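Local coordinates for methyltransferase-like protein of unknown function (PDB 3CVO) that is of unknown function but is probably a class I methyltransferase that takes its methyl group from S-adenosylmethionine, at residues 14-19 and 174-179; 59-64 and 84-89; 139-144 and 183-188. One frame throughout, in Å; residues are numbered along the deposited sequence. Where two conformers were deposited one is given.

Contact 1. Residues 14-19 and 174-179; sequences LTMPPA and IGRLAA
The guanidinium of Arg-176 slides beneath the ring of Pro-17, whose CD sits over the centre of one guanidinium face, 3.7 Å from NH1. CG of Arg-176 starts from the crowded position between backbone N and carbonyl carbon (chi1 67°), and from there the chain runs extended to NE, crossing the proline ring obliquely. At its tip NH2 donates to Thr-15 O over 3.2 Å, a bent bond (137° at the hydrogen) that reaches the oxygen from above the carbonyl plane. The same NH2 lies 3.9 Å from CG of the selenomethionine Met-16, whose side chain crosses the arginine at about a right angle and brings CE to 4.2 Å from Leu-177 CD1. NE makes the stronger tie elsewhere, a salt bridge with Asp-153. At the far end, Ala-19 CB rests 4.0 Å from Ile-174 CG2 in light apolar packing. A type II' turn from Ile-174 to Leu-177, with Gly-175 in it, links the antiparallel strands 172-174 and 177-182 as a beta hairpin. This surface contact thus pins the lead-in to helix 18-30, with Pro-17 at the N-cap position, against that hairpin, and Glu-20 of the same helix accepts from Arg-176 N.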
ATOM      1  N   LEU A  14     -13.739 -11.363  28.132  1.00 36.08           N
ATOM      2  CA  LEU A  14     -14.445 -10.848  26.962  1.00 36.64           C
ATOM      3  C   LEU A  14     -15.217  -9.590  27.342  1.00 38.55           C
ATOM      4  O   LEU A  14     -16.217  -9.640  28.045  1.00 40.54           O
ATOM      5  CB  LEU A  14     -15.399 -11.925  26.421  1.00 36.17           C
ATOM      6  CG  LEU A  14     -16.120 -11.657  25.108  1.00 36.28           C
ATOM      7  CD1 LEU A  14     -15.125 -11.606  23.956  1.00 33.39           C
ATOM      8  CD2 LEU A  14     -17.160 -12.731  24.872  1.00 36.07           C
ATOM      9  N   THR A  15     -14.738  -8.455  26.876  1.00 42.02           N
ATOM     10  CA  THR A  15     -15.327  -7.158  27.271  1.00 45.67           C
ATOM     11  C   THR A  15     -16.455  -6.672  26.355  1.00 44.23           C
ATOM     12  O   THR A  15     -16.646  -5.474  26.148  1.00 48.23           O
ATOM     13  CB  THR A  15     -14.252  -6.082  27.373  1.00 46.40           C
ATOM     14  OG1 THR A  15     -13.178  -6.392  26.487  1.00 52.06           O
ATOM     15  CG2 THR A  15     -13.697  -6.051  28.794  1.00 53.24           C
HETATM   16  N   MSE A  16     -17.191  -7.621  25.802  1.00 40.38           N
HETATM   17  CA  MSE A  16     -18.301  -7.308  24.922  1.00 37.01           C
HETATM   18  C   MSE A  16     -19.568  -7.415  25.736  1.00 33.72           C
HETATM   19  O   MSE A  16     -19.699  -8.300  26.560  1.00 34.13           O
HETATM   20  CB  MSE A  16     -18.394  -8.311  23.770  1.00 35.09           C
HETATM   21  CG  MSE A  16     -17.181  -8.406  22.905  1.00 38.94           C
HETATM   22 SE   MSE A  16     -17.644  -9.377  21.273  0.75 33.88          SE
HETATM   23  CE  MSE A  16     -16.196  -8.820  20.096  1.00 29.72           C
ATOM     24  N   PRO A  17     -20.520  -6.513  25.507  1.00 30.71           N
ATOM     25  CA  PRO A  17     -21.781  -6.718  26.174  1.00 28.22           C
ATOM     26  C   PRO A  17     -22.424  -8.024  25.702  1.00 28.72           C
ATOM     27  O   PRO A  17     -21.932  -8.669  24.773  1.00 26.22           O
ATOM     28  CB  PRO A  17     -22.617  -5.509  25.734  1.00 28.14           C
ATOM     29  CG  PRO A  17     -21.632  -4.501  25.290  1.00 30.69           C
ATOM     30  CD  PRO A  17     -20.508  -5.281  24.708  1.00 32.09           C
ATOM     31  N   PRO A  18     -23.537  -8.405  26.320  1.00 29.48           N
ATOM     32  CA  PRO A  18     -24.176  -9.694  26.076  1.00 30.74           C
ATOM     33  C   PRO A  18     -24.538 -10.046  24.636  1.00 30.73           C
ATOM     34  O   PRO A  18     -24.254 -11.152  24.173  1.00 31.34           O
ATOM     35  CB  PRO A  18     -25.454  -9.567  26.901  1.00 31.38           C
ATOM     36  CG  PRO A  18     -25.013  -8.776  28.091  1.00 27.99           C
ATOM     37  CD  PRO A  18     -24.081  -7.753  27.538  1.00 31.67           C
ATOM     38  N   ALA A  19     -25.253  -9.143  23.983  1.00 30.40           N
ATOM     39  CA  ALA A  19     -25.746  -9.375  22.613  1.00 30.11           C
ATOM     40  C   ALA A  19     -24.560  -9.636  21.690  1.00 29.45           C
ATOM     41  O   ALA A  19     -24.525 -10.565  20.864  1.00 27.39           O
ATOM     42  CB  ALA A  19     -26.509  -8.145  22.114  1.00 29.78           C
ATOM     43  N   ILE A 174     -25.098  -5.597  15.603  1.00 25.17           N
ATOM     44  CA  ILE A 174     -25.444  -6.232  16.883  1.00 26.61           C
ATOM     45  C   ILE A 174     -24.821  -5.376  17.969  1.00 26.64           C
ATOM     46  O   ILE A 174     -23.649  -5.515  18.319  1.00 28.45           O
ATOM     47  CB  ILE A 174     -24.944  -7.717  17.002  1.00 29.16           C
ATOM     48  CG1 ILE A 174     -25.293  -8.528  15.744  1.00 30.53           C
ATOM     49  CG2 ILE A 174     -25.533  -8.399  18.234  1.00 26.18           C
ATOM     50  CD1 ILE A 174     -24.114  -8.763  14.850  1.00 32.97           C
ATOM     51  N   GLY A 175     -25.634  -4.476  18.500  1.00 25.11           N
ATOM     52  CA  GLY A 175     -25.119  -3.399  19.310  1.00 24.97           C
ATOM     53  C   GLY A 175     -24.031  -2.661  18.582  1.00 26.84           C
ATOM     54  O   GLY A 175     -24.219  -2.132  17.486  1.00 28.73           O
ATOM     55  N   ARG A 176     -22.872  -2.633  19.215  1.00 26.19           N
ATOM     56  CA  ARG A 176     -21.733  -1.865  18.721  1.00 28.18           C
ATOM     57  C   ARG A 176     -20.898  -2.716  17.777  1.00 25.03           C
ATOM     58  O   ARG A 176     -19.923  -2.267  17.204  1.00 28.09           O
ATOM     59  CB  ARG A 176     -20.832  -1.471  19.882  1.00 30.62           C
ATOM     60  CG  ARG A 176     -20.178  -2.703  20.497  1.00 37.78           C
ATOM     61  CD  ARG A 176     -19.328  -2.372  21.697  1.00 41.26           C
ATOM     62  NE  ARG A 176     -18.318  -3.401  21.878  1.00 43.56           N
ATOM     63  CZ  ARG A 176     -17.632  -3.572  22.992  1.00 43.76           C
ATOM     64  NH1 ARG A 176     -17.865  -2.786  24.030  1.00 46.26           N
ATOM     65  NH2 ARG A 176     -16.732  -4.532  23.076  1.00 42.73           N
ATOM     66  N   LEU A 177     -21.285  -3.974  17.681  1.00 22.28           N
ATOM     67  CA  LEU A 177     -20.548  -4.955  16.862  1.00 22.29           C
ATOM     68  C   LEU A 177     -21.167  -5.042  15.463  1.00 22.94           C
ATOM     69  O   LEU A 177     -22.375  -5.198  15.303  1.00 22.97           O
ATOM     70  CB  LEU A 177     -20.592  -6.337  17.519  1.00 24.42           C
ATOM     71  CG  LEU A 177     -19.862  -7.461  16.786  1.00 24.97           C
ATOM     72  CD1 LEU A 177     -18.363  -7.217  16.934  1.00 25.05           C
ATOM     73  CD2 LEU A 177     -20.252  -8.840  17.352  1.00 28.01           C
ATOM     74  N   ALA A 178     -20.318  -4.925  14.462  1.00 24.13           N
ATOM     75  CA  ALA A 178     -20.719  -5.054  13.056  1.00 23.02           C
ATOM     76  C   ALA A 178     -20.345  -6.424  12.528  1.00 22.84           C
ATOM     77  O   ALA A 178     -19.204  -6.869  12.616  1.00 26.26           O
ATOM     78  CB  ALA A 178     -20.062  -3.951  12.188  1.00 25.55           C
ATOM     79  N   ALA A 179     -21.343  -7.100  11.993  1.00 22.95           N
ATOM     80  CA  ALA A 179     -21.177  -8.364  11.300  1.00 21.03           C
ATOM     81  C   ALA A 179     -21.357  -8.162   9.797  1.00 23.25           C
ATOM     82  O   ALA A 179     -22.400  -7.697   9.312  1.00 20.87           O
ATOM     83  CB  ALA A 179     -22.185  -9.394  11.822  1.00 19.80           C
TER

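Contact 2. Residues 59-64 and 84-89; sequences SDRAWA and IVWTDI. With EDO (1,2-ethanediol), chain M; EDO (1,2-ethanediol), chain P.
Ser-59 O is held by two bonds. Trp-86 NE1 donates to it over 3.0 Å; the oxygen lies almost in the indole plane and is met from well above its own carbonyl plane; the bond is bent, 141° at the hydrogen. Water 1 donates to the same Ser-59 O at 2.7 Å and accepts from Ile-89 N, bridging the two segments a second time. The indole gets there because Trp-86 CG is anti to the backbone N (chi1 176°), and the bond helps fix the ring's rotation. Over one ring face runs the extended chain of Arg-61: CB stands 3.7 Å from the centroid of the five-membered ring in a CH-pi contact, and the guanidinium lies flat on the indole, planes 10° apart and centres 4.4 Å apart, in a cation-pi stack. Asp-88 N lies above the rim of the opposite face, its hydrogen bond going to O2 of an ethanediol (chain M), probably from the crystallisation liquor. Deeper in, Ala-64 CB meets Ile-84 CG2 at 3.7 Å, while Ser-59 CB and Ile-89 CD1 are squeezed to 3.4 Å, a crowded carbon pair. The helix start is secured by Asp-60, the N-cap, whose OD1 accepts from Trp-63 N at 3.0 Å. All this joins parts of one beta-alpha-beta unit: the chain leaves strand 53-58, turns through Ser-59 and Asp-60 into helix 61-73, and returns along strand 81-86, the parallel neighbour of 53-58, so that Trp-86 at the end of the returning strand lies against the first turn of the crossover helix.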
ATOM      1  N   SER A  59      -0.127  -7.044  18.796  1.00 19.59           N
ATOM      2  CA  SER A  59       0.956  -6.049  18.743  1.00 18.00           C
ATOM      3  C   SER A  59       1.712  -5.877  20.083  1.00 18.24           C
ATOM      4  O   SER A  59       2.863  -5.438  20.089  1.00 20.42           O
ATOM      5  CB  SER A  59       0.409  -4.669  18.288  1.00 18.08           C
ATOM      6  OG  SER A  59      -0.655  -4.239  19.114  1.00 21.19           O
ATOM      7  N   ASP A  60       1.075  -6.240  21.195  1.00 17.88           N
ATOM      8  CA  ASP A  60       1.634  -6.043  22.555  1.00 20.28           C
ATOM      9  C   ASP A  60       2.370  -7.328  22.927  1.00 18.80           C
ATOM     10  O   ASP A  60       1.763  -8.336  23.233  1.00 18.09           O
ATOM     11  CB  ASP A  60       0.503  -5.710  23.538  1.00 21.50           C
ATOM     12  CG  ASP A  60       0.977  -5.439  24.966  1.00 22.72           C
ATOM     13  OD1 ASP A  60       2.016  -5.945  25.414  1.00 23.10           O
ATOM     14  OD2 ASP A  60       0.256  -4.710  25.667  1.00 28.03           O
ATOM     15  N   ARG A  61       3.690  -7.275  22.879  0.50 19.30           N
ATOM     16  CA  ARG A  61       4.501  -8.454  23.127  0.50 20.36           C
ATOM     17  C   ARG A  61       4.238  -9.057  24.521  0.50 22.03           C
ATOM     18  O   ARG A  61       4.157 -10.286  24.690  0.50 20.98           O
ATOM     19  CB  ARG A  61       5.983  -8.132  22.984  0.50 20.62           C
ATOM     20  CG  ARG A  61       6.851  -9.362  23.136  0.50 23.80           C
ATOM     21  CD  ARG A  61       8.314  -9.136  22.784  0.50 25.36           C
ATOM     22  NE  ARG A  61       8.944 -10.401  22.415  0.50 33.00           N
ATOM     23  CZ  ARG A  61      10.171 -10.510  21.923  0.50 38.45           C
ATOM     24  NH1 ARG A  61      10.913  -9.425  21.744  0.50 37.59           N
ATOM     25  NH2 ARG A  61      10.651 -11.703  21.601  0.50 38.42           N
ATOM     26  N   ALA A  62       4.148  -8.183  25.517  1.00 20.50           N
ATOM     27  CA  ALA A  62       3.975  -8.627  26.916  1.00 20.39           C
ATOM     28  C   ALA A  62       2.610  -9.265  27.135  1.00 20.21           C
ATOM     29  O   ALA A  62       2.478 -10.266  27.843  1.00 19.62           O
ATOM     30  CB  ALA A  62       4.251  -7.480  27.906  1.00 18.10           C
ATOM     31  N   TRP A  63       1.610  -8.732  26.455  1.00 19.15           N
ATOM     32  CA  TRP A  63       0.289  -9.338  26.477  1.00 18.46           C
ATOM     33  C   TRP A  63       0.268 -10.655  25.706  1.00 21.26           C
ATOM     34  O   TRP A  63      -0.304 -11.626  26.178  1.00 19.40           O
ATOM     35  CB  TRP A  63      -0.751  -8.369  25.945  1.00 18.62           C
ATOM     36  CG  TRP A  63      -2.126  -8.885  25.922  1.00 20.62           C
ATOM     37  CD1 TRP A  63      -2.866  -9.136  24.820  1.00 24.53           C
ATOM     38  CD2 TRP A  63      -2.969  -9.185  27.050  1.00 21.80           C
ATOM     39  NE1 TRP A  63      -4.107  -9.564  25.173  1.00 23.12           N
ATOM     40  CE2 TRP A  63      -4.204  -9.597  26.536  1.00 20.29           C
ATOM     41  CE3 TRP A  63      -2.797  -9.142  28.435  1.00 25.20           C
ATOM     42  CZ2 TRP A  63      -5.273 -10.016  27.353  1.00 29.10           C
ATOM     43  CZ3 TRP A  63      -3.857  -9.546  29.250  1.00 30.86           C
ATOM     44  CH2 TRP A  63      -5.081  -9.980  28.699  1.00 30.11           C
ATOM     45  N   ALA A  64       0.951 -10.727  24.565  1.00 18.94           N
ATOM     46  CA  ALA A  64       1.050 -11.996  23.853  1.00 20.71           C
ATOM     47  C   ALA A  64       1.669 -13.071  24.747  1.00 19.56           C
ATOM     48  O   ALA A  64       1.223 -14.202  24.777  1.00 20.38           O
ATOM     49  CB  ALA A  64       1.850 -11.864  22.506  1.00 19.18           C
ATOM     50  N   ILE A  84      -0.894 -17.641  18.971  1.00 18.58           N
ATOM     51  CA  ILE A  84      -0.800 -16.217  19.288  1.00 20.65           C
ATOM     52  C   ILE A  84       0.430 -15.693  18.569  1.00 23.42           C
ATOM     53  O   ILE A  84       1.532 -16.189  18.775  1.00 22.32           O
ATOM     54  CB  ILE A  84      -0.611 -15.955  20.811  1.00 21.53           C
ATOM     55  CG1 ILE A  84      -1.744 -16.573  21.639  1.00 25.02           C
ATOM     56  CG2 ILE A  84      -0.437 -14.435  21.068  1.00 18.38           C
ATOM     57  CD1 ILE A  84      -3.125 -16.029  21.312  1.00 20.05           C
ATOM     58  N   VAL A  85       0.222 -14.716  17.693  1.00 22.14           N
ATOM     59  CA  VAL A  85       1.297 -14.209  16.811  1.00 20.45           C
ATOM     60  C   VAL A  85       1.628 -12.757  17.123  1.00 19.93           C
ATOM     61  O   VAL A  85       0.954 -11.854  16.683  1.00 19.83           O
ATOM     62  CB  VAL A  85       0.940 -14.370  15.301  1.00 19.70           C
ATOM     63  CG1 VAL A  85       2.146 -13.961  14.413  1.00 18.32           C
ATOM     64  CG2 VAL A  85       0.495 -15.790  14.959  1.00 21.95           C
ATOM     65  N   TRP A  86       2.663 -12.572  17.944  1.00 19.55           N
ATOM     66  CA  TRP A  86       3.223 -11.237  18.211  1.00 19.80           C
ATOM     67  C   TRP A  86       3.751 -10.694  16.881  1.00 22.69           C
ATOM     68  O   TRP A  86       4.559 -11.302  16.222  1.00 19.89           O
ATOM     69  CB  TRP A  86       4.278 -11.213  19.318  1.00 20.39           C
ATOM     70  CG  TRP A  86       4.824  -9.850  19.429  1.00 17.49           C
ATOM     71  CD1 TRP A  86       4.114  -8.696  19.661  1.00 16.91           C
ATOM     72  CD2 TRP A  86       6.161  -9.450  19.182  1.00 15.30           C
ATOM     73  NE1 TRP A  86       4.940  -7.609  19.599  1.00 19.88           N
ATOM     74  CE2 TRP A  86       6.209  -8.041  19.313  1.00 18.70           C
ATOM     75  CE3 TRP A  86       7.325 -10.134  18.834  1.00 22.49           C
ATOM     76  CZ2 TRP A  86       7.369  -7.330  19.135  1.00 19.69           C
ATOM     77  CZ3 TRP A  86       8.471  -9.425  18.698  1.00 23.98           C
ATOM     78  CH2 TRP A  86       8.498  -8.040  18.866  1.00 23.45           C
ATOM     79  N   THR A  87       3.194  -9.558  16.495  1.00 20.14           N
ATOM     80  CA  THR A  87       3.532  -8.862  15.261  1.00 22.21           C
ATOM     81  C   THR A  87       4.057  -7.481  15.623  1.00 22.42           C
ATOM     82  O   THR A  87       3.343  -6.641  16.091  1.00 21.39           O
ATOM     83  CB  THR A  87       2.294  -8.843  14.354  1.00 22.65           C
ATOM     84  OG1 THR A  87       1.807 -10.195  14.244  1.00 23.82           O
ATOM     85  CG2 THR A  87       2.606  -8.299  12.964  1.00 22.31           C
ATOM     86  N   ASP A  88       5.349  -7.331  15.399  1.00 18.93           N
ATOM     87  CA  ASP A  88       6.210  -6.216  15.852  1.00 19.77           C
ATOM     88  C   ASP A  88       5.906  -4.948  15.085  1.00 20.65           C
ATOM     89  O   ASP A  88       6.158  -4.850  13.849  1.00 21.34           O
ATOM     90  CB  ASP A  88       7.678  -6.599  15.664  1.00 19.50           C
ATOM     91  CG  ASP A  88       8.641  -5.617  16.272  1.00 25.70           C
ATOM     92  OD1 ASP A  88       8.212  -4.627  16.857  1.00 25.29           O
ATOM     93  OD2 ASP A  88       9.861  -5.880  16.199  1.00 24.90           O
ATOM     94  N   ILE A  89       5.307  -3.997  15.793  1.00 19.26           N
ATOM     95  CA  ILE A  89       5.051  -2.662  15.225  1.00 18.81           C
ATOM     96  C   ILE A  89       5.730  -1.593  16.044  1.00 17.72           C
ATOM     97  O   ILE A  89       5.359  -0.402  16.007  1.00 18.89           O
ATOM     98  CB  ILE A  89       3.564  -2.314  15.040  1.00 18.39           C
ATOM     99  CG1 ILE A  89       2.837  -2.365  16.386  1.00 19.06           C
ATOM    100  CG2 ILE A  89       2.891  -3.226  13.984  1.00 19.33           C
ATOM    101  CD1 ILE A  89       1.393  -2.003  16.344  1.00 24.16           C
TER
HETATM  102  C1  EDO M 210       8.484  -9.849  14.380  1.00 47.44           C
HETATM  103  O1  EDO M 210       8.967 -10.501  15.560  1.00 44.60           O
HETATM  104  C2  EDO M 210       6.954  -9.891  14.350  1.00 34.89           C
HETATM  105  O2  EDO M 210       6.475  -9.158  13.165  1.00 31.11           O
HETATM  106  C1  EDO P 213      -0.419  -5.098  30.028  1.00 51.44           C
HETATM  107  O1  EDO P 213      -1.489  -6.043  30.098  1.00 49.05           O
HETATM  108  C2  EDO P 213      -0.109  -4.810  28.567  1.00 48.23           C
HETATM  109  O2  EDO P 213       1.237  -5.210  28.277  1.00 45.68           O
HETATM  110  O   HOH W   1       4.854  -4.286  18.638  1.00 16.96           O

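Contact 3. Residues 139-144 and 183-188; sequences ATAFSI and EPQPIP
Around Phe-142 the packing is close. Its CG is anti to the carbonyl carbon (chi1 -64°), which lays one ring face under Ile-187: CG1 stands 3.9 Å from the ring centroid, 24° off the normal, in a CH-pi contact displaced toward the rim. The edge of the same ring is used too, CD1 lying 3.4 Å from Gln-185 O, near the ring plane. Water 2 bridges the backbones, donating at 2.6 Å to Phe-142 O and at 2.6 Å to Gln-185 O. An edge-to-face pairing with Phe-167 joins the ring to helix 165-168. An alanine at Phe-142 would probably loosen the loop, since the face that Ile-187 rides on and the edge that meets Gln-185 O would both be gone. Beside the ring, Gln-185 N donates to Ala-141 O over 3.1 Å in a fairly straight bond (157°), tying the loop to the last turn of helix 133-143. Ile-144 then reaches across at about a right angle to Pro-184, CG1 to CG 4.0 Å.

The outer side is looser. Glu-183 aims its CB away from the helix, and the bent Gln-185 side chain turns back on its own segment, where NE2 makes a weak bond of 3.4 Å to Glu-183 O.

Ile-187 also packs on Ile-187 of the second subunit, so the residue lying on the phenyl face belongs to the dimer contact as well. With Pro-184, Pro-186 and Pro-188, every second residue of 183-188 lacks an N-H; the chemistry implies an extended strap, held to the helix end mainly by apolar packing, one direct backbone bond and a water.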
ATOM      1  N   ALA A 139      -7.792  -5.613   4.344  1.00 21.18           N
ATOM      2  CA  ALA A 139      -6.861  -6.702   4.098  1.00 21.65           C
ATOM      3  C   ALA A 139      -7.619  -8.014   3.893  1.00 19.85           C
ATOM      4  O   ALA A 139      -7.359  -8.730   2.956  1.00 23.13           O
ATOM      5  CB  ALA A 139      -5.851  -6.818   5.224  1.00 20.94           C
ATOM      6  N   THR A 140      -8.660  -8.216   4.702  1.00 19.10           N
ATOM      7  CA  THR A 140      -9.449  -9.429   4.626  1.00 19.27           C
ATOM      8  C   THR A 140     -10.179  -9.424   3.301  1.00 19.73           C
ATOM      9  O   THR A 140     -10.120 -10.388   2.549  1.00 20.98           O
ATOM     10  CB  THR A 140     -10.446  -9.519   5.804  1.00 21.41           C
ATOM     11  OG1 THR A 140      -9.696  -9.561   7.020  1.00 17.96           O
ATOM     12  CG2 THR A 140     -11.365 -10.743   5.693  1.00 22.66           C
ATOM     13  N   ALA A 141     -10.828  -8.302   2.993  1.00 21.24           N
ATOM     14  CA  ALA A 141     -11.686  -8.211   1.787  1.00 20.94           C
ATOM     15  C   ALA A 141     -10.860  -8.494   0.558  1.00 23.25           C
ATOM     16  O   ALA A 141     -11.283  -9.173  -0.366  1.00 22.30           O
ATOM     17  CB  ALA A 141     -12.354  -6.823   1.647  1.00 22.84           C
ATOM     18  N   PHE A 142      -9.646  -7.962   0.556  1.00 19.64           N
ATOM     19  CA  PHE A 142      -8.845  -8.067  -0.672  1.00 23.00           C
ATOM     20  C   PHE A 142      -8.060  -9.383  -0.735  1.00 23.75           C
ATOM     21  O   PHE A 142      -7.626  -9.768  -1.799  1.00 20.45           O
ATOM     22  CB  PHE A 142      -7.878  -6.903  -0.795  1.00 22.48           C
ATOM     23  CG  PHE A 142      -8.548  -5.581  -0.932  1.00 20.47           C
ATOM     24  CD1 PHE A 142      -9.578  -5.411  -1.809  1.00 25.31           C
ATOM     25  CD2 PHE A 142      -8.097  -4.503  -0.205  1.00 24.44           C
ATOM     26  CE1 PHE A 142     -10.192  -4.209  -1.928  1.00 23.61           C
ATOM     27  CE2 PHE A 142      -8.675  -3.289  -0.358  1.00 23.31           C
ATOM     28  CZ  PHE A 142      -9.750  -3.150  -1.218  1.00 21.15           C
ATOM     29  N   SER A 143      -7.953 -10.087   0.386  1.00 20.33           N
ATOM     30  CA  SER A 143      -7.047 -11.270   0.483  1.00 20.25           C
ATOM     31  C   SER A 143      -7.760 -12.631   0.423  1.00 20.76           C
ATOM     32  O   SER A 143      -7.178 -13.672   0.084  1.00 22.64           O
ATOM     33  CB  SER A 143      -6.198 -11.207   1.742  1.00 23.12           C
ATOM     34  OG  SER A 143      -5.312 -10.096   1.764  1.00 22.58           O
ATOM     35  N   ILE A 144      -9.013 -12.610   0.804  1.00 18.42           N
ATOM     36  CA  ILE A 144      -9.839 -13.828   0.850  1.00 18.14           C
ATOM     37  C   ILE A 144     -10.075 -14.308  -0.575  1.00 18.84           C
ATOM     38  O   ILE A 144     -10.026 -13.513  -1.519  1.00 20.22           O
ATOM     39  CB  ILE A 144     -11.188 -13.638   1.584  1.00 17.77           C
ATOM     40  CG1 ILE A 144     -12.058 -12.514   0.967  1.00 22.73           C
ATOM     41  CG2 ILE A 144     -11.002 -13.410   3.138  1.00 18.39           C
ATOM     42  CD1 ILE A 144     -13.475 -12.423   1.522  1.00 21.06           C
ATOM     43  N   GLU A 183     -17.183 -10.817   0.599  1.00 22.52           N
ATOM     44  CA  GLU A 183     -16.923 -11.585  -0.593  1.00 23.04           C
ATOM     45  C   GLU A 183     -15.625 -11.112  -1.197  1.00 24.08           C
ATOM     46  O   GLU A 183     -15.237  -9.941  -1.024  1.00 26.78           O
ATOM     47  CB  GLU A 183     -18.012 -11.344  -1.610  1.00 25.47           C
ATOM     48  CG  GLU A 183     -19.405 -11.432  -1.067  1.00 36.13           C
ATOM     49  CD  GLU A 183     -20.143 -12.610  -1.594  1.00 45.91           C
ATOM     50  OE1 GLU A 183     -19.663 -13.197  -2.583  1.00 57.25           O
ATOM     51  OE2 GLU A 183     -21.204 -12.952  -1.033  1.00 52.57           O
ATOM     52  N   PRO A 184     -14.939 -11.985  -1.934  1.00 25.10           N
ATOM     53  CA  PRO A 184     -13.606 -11.510  -2.386  1.00 26.84           C
ATOM     54  C   PRO A 184     -13.713 -10.312  -3.331  1.00 26.77           C
ATOM     55  O   PRO A 184     -14.583 -10.310  -4.193  1.00 25.22           O
ATOM     56  CB  PRO A 184     -13.032 -12.732  -3.088  1.00 27.42           C
ATOM     57  CG  PRO A 184     -13.712 -13.896  -2.374  1.00 25.28           C
ATOM     58  CD  PRO A 184     -15.131 -13.426  -2.172  1.00 24.78           C
ATOM     59  N   GLN A 185     -12.852  -9.309  -3.093  1.00 26.97           N
ATOM     60  CA  GLN A 185     -12.822  -8.022  -3.841  1.00 27.10           C
ATOM     61  C   GLN A 185     -11.474  -7.803  -4.552  1.00 25.36           C
ATOM     62  O   GLN A 185     -10.425  -7.969  -3.928  1.00 27.45           O
ATOM     63  CB  GLN A 185     -12.992  -6.846  -2.871  1.00 25.89           C
ATOM     64  CG  GLN A 185     -14.281  -6.855  -2.089  1.00 25.95           C
ATOM     65  CD  GLN A 185     -15.420  -6.612  -3.015  1.00 35.44           C
ATOM     66  OE1 GLN A 185     -15.285  -5.797  -3.924  1.00 37.11           O
ATOM     67  NE2 GLN A 185     -16.540  -7.329  -2.828  1.00 28.42           N
ATOM     68  N   PRO A 186     -11.502  -7.394  -5.829  1.00 23.87           N
ATOM     69  CA  PRO A 186     -10.265  -6.926  -6.479  1.00 24.05           C
ATOM     70  C   PRO A 186      -9.856  -5.587  -5.880  1.00 21.14           C
ATOM     71  O   PRO A 186     -10.696  -4.875  -5.350  1.00 23.18           O
ATOM     72  CB  PRO A 186     -10.666  -6.745  -7.946  1.00 25.44           C
ATOM     73  CG  PRO A 186     -12.082  -7.035  -8.032  1.00 29.42           C
ATOM     74  CD  PRO A 186     -12.627  -7.500  -6.766  1.00 28.42           C
ATOM     75  N   ILE A 187      -8.572  -5.272  -5.935  1.00 22.74           N
ATOM     76  CA  ILE A 187      -8.105  -3.983  -5.415  1.00 22.96           C
ATOM     77  C   ILE A 187      -8.205  -2.922  -6.525  1.00 24.37           C
ATOM     78  O   ILE A 187      -7.504  -3.031  -7.521  1.00 22.33           O
ATOM     79  CB  ILE A 187      -6.620  -4.089  -4.958  1.00 22.64           C
ATOM     80  CG1 ILE A 187      -6.451  -5.097  -3.807  1.00 28.32           C
ATOM     81  CG2 ILE A 187      -6.084  -2.754  -4.471  1.00 25.85           C
ATOM     82  CD1 ILE A 187      -4.993  -5.547  -3.621  1.00 25.75           C
ATOM     83  N   PRO A 188      -9.046  -1.875  -6.364  1.00 25.39           N
ATOM     84  CA  PRO A 188      -9.063  -0.798  -7.386  1.00 22.89           C
ATOM     85  C   PRO A 188      -7.767   0.035  -7.380  1.00 21.53           C
ATOM     86  O   PRO A 188      -7.351   0.494  -6.342  1.00 21.15           O
ATOM     87  CB  PRO A 188     -10.269   0.060  -6.955  1.00 26.83           C
ATOM     88  CG  PRO A 188     -11.033  -0.774  -5.943  1.00 27.73           C
ATOM     89  CD  PRO A 188      -9.990  -1.605  -5.266  1.00 27.12           C
TER
HETATM   90  O   HOH W   2      -7.942  -8.753  -4.218  1.00 25.31           O

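Overall arrangement
Contacts 1 and 2 both reach one mixed sheet, Rossmann-like and ordered 3-2-1-4-5-7-6 as in class I methyltransferases; contact 3 joins the end of helix 133-143 to the loop 183-188. Contact 2 lies at the edge strand 81-86, contact 1 toward the other edge, at the hairpin of 172-174 and 177-182; their centres are 24 Å apart and contact 2 is nested within the chain loop that contact 1 closes. Contact 3 follows contact 2 in series, but crosses contact 1, because strand 177-182 leads from contact 1 straight into that loop. Its centre is about 25 Å from either of the others. The N-terminal lead-in, a crossover unit and the C-terminal hairpin and loop are thus fastened at three places.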